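Local coordinates for fructooligosaccharide ABC transporter substrate-binding protein FusA (Streptococcus pneumoniae, PDB 5G5Y) that captures short- and long-chain fructooligosaccharides, preferring tetrasaccharides and larger, and delivers them to an ABC transporter for import, at residues E123-G126 and S131-S134. Numbering follows the deposited sequence.
Sequences EELG and SIHS. With ZN (zinc ion), chain J.
Glu123, a substrate-binding residue at the end of strand 121-123, meets His133 through a single water. The water donates to Glu123 O and to Glu123 OE1, 2.8 Å away, and lies in the plane of the imidazole at its edge, 2.7 Å from His133 NE2. A fully extended start to the Glu123 chain (chi1 -174°) brings its carboxylate end nearer His133, while OE2 is bonded to Asn339. Glu124 turns the other way: its OE1 binds zinc at 2.1 Å, in a site completed by Lys102, Asp127 and water, and both carboxylate oxygens also accept hydrogen bonds, from Asp388 N and Tyr105 OH. Leu125 makes the direct link. Leu125 O accepts from Ile132 N at 2.8 Å, the donor lying almost on the extended C=O line (175°), and Ser131 CA adds a CA-H...O contact to the same oxygen. Beside this bond Leu125 CB packs on Ile132 CG2 at 3.7 Å, and this methyl also lies over one face of the His133 ring, near its rim. Both aliphatic side chains reach Ala401 of helix 399-412. A second water takes the Leu125 N-H, donates to Gly126 O at 2.9 Å and lies 2.7 Å from Ser131 OG. That hydroxyl also accepts from His133 N, forming an ST turn within the type I turn 131-134. One direct bond and two waters thus hold 123-126 against 131-134 within the loop that joins strands 121-123 and 138-142, and the water shared with His133 probably helps orient the Glu123 carboxylate in the sugar-binding site.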
loop_
_atom_site.group_PDB
_atom_site.type_symbol
_atom_site.label_atom_id
_atom_site.label_comp_id
_atom_site.label_asym_id
_atom_site.label_seq_id
_atom_site.Cartn_x
_atom_site.Cartn_y
_atom_site.Cartn_z
ATOM N N GLU A 123 -2.624 5.338 -8.561
ATOM C CA GLU A 123 -4.005 5.122 -8.108
ATOM C C GLU A 123 -4.250 5.914 -6.845
ATOM O O GLU A 123 -3.888 5.468 -5.729
ATOM C CB GLU A 123 -4.284 3.642 -7.860
ATOM C CG GLU A 123 -5.721 3.273 -7.525
ATOM C CD GLU A 123 -5.856 1.830 -7.025
ATOM O OE1 GLU A 123 -5.571 1.580 -5.827
ATOM O OE2 GLU A 123 -6.214 0.922 -7.816
ATOM N N GLU A 124 -4.888 7.073 -6.983
ATOM C CA GLU A 124 -5.254 7.877 -5.813
ATOM C C GLU A 124 -6.639 7.462 -5.322
ATOM O O GLU A 124 -7.601 7.459 -6.098
ATOM C CB GLU A 124 -5.241 9.354 -6.172
ATOM C CG GLU A 124 -3.849 9.814 -6.595
ATOM C CD GLU A 124 -3.792 11.325 -6.778
ATOM O OE1 GLU A 124 -4.889 11.929 -6.853
ATOM O OE2 GLU A 124 -2.665 11.880 -6.848
ATOM N N LEU A 125 -6.706 6.972 -4.077
ATOM C CA LEU A 125 -8.002 6.745 -3.379
ATOM C C LEU A 125 -7.932 7.612 -2.144
ATOM O O LEU A 125 -7.400 7.217 -1.084
ATOM C CB LEU A 125 -8.199 5.277 -3.038
ATOM C CG LEU A 125 -8.583 4.383 -4.203
ATOM C CD1 LEU A 125 -8.312 2.933 -3.858
ATOM C CD2 LEU A 125 -10.038 4.612 -4.588
ATOM N N GLY A 126 -8.381 8.848 -2.329
ATOM C CA GLY A 126 -8.101 9.906 -1.413
ATOM C C GLY A 126 -6.766 10.571 -1.636
ATOM O O GLY A 126 -5.825 9.941 -2.107
ATOM N N SER A 131 -5.750 9.815 2.119
ATOM C CA SER A 131 -5.456 8.631 1.335
ATOM C C SER A 131 -5.856 7.381 2.114
ATOM O O SER A 131 -5.644 7.294 3.326
ATOM C CB SER A 131 -3.964 8.555 0.966
ATOM O OG SER A 131 -3.644 7.299 0.362
ATOM N N ILE A 132 -6.400 6.409 1.391
ATOM C CA ILE A 132 -6.745 5.103 1.959
ATOM C C ILE A 132 -5.531 4.399 2.572
ATOM O O ILE A 132 -5.676 3.531 3.428
ATOM C CB ILE A 132 -7.402 4.196 0.868
ATOM C CG1 ILE A 132 -8.120 2.992 1.503
ATOM C CG2 ILE A 132 -6.381 3.745 -0.166
ATOM C CD1 ILE A 132 -9.107 2.305 0.569
ATOM N N HIS A 133 -4.341 4.785 2.105
ATOM C CA HIS A 133 -3.095 4.240 2.574
ATOM C C HIS A 133 -2.568 4.806 3.887
ATOM O O HIS A 133 -1.662 4.214 4.471
ATOM C CB HIS A 133 -2.038 4.400 1.495
ATOM C CG HIS A 133 -2.404 3.713 0.237
ATOM N ND1 HIS A 133 -2.424 2.340 0.122
ATOM C CD2 HIS A 133 -2.844 4.202 -0.941
ATOM C CE1 HIS A 133 -2.807 2.021 -1.104
ATOM N NE2 HIS A 133 -3.102 3.134 -1.752
ATOM N N SER A 134 -3.165 5.895 4.379
ATOM C CA SER A 134 -2.647 6.629 5.533
ATOM C C SER A 134 -2.555 5.796 6.808
ATOM O O SER A 134 -1.652 6.027 7.624
ATOM C CB SER A 134 -3.474 7.893 5.793
ATOM O OG SER A 134 -3.336 8.835 4.735
HETATM ZN ZN ZN J . -5.000 13.981 -6.279
HETATM O O HOH W 1 -4.468 3.477 -4.048
HETATM O O HOH W 2 -4.403 7.468 -2.257
HETATM O O HOH W 3 -6.560 14.828 -7.780
#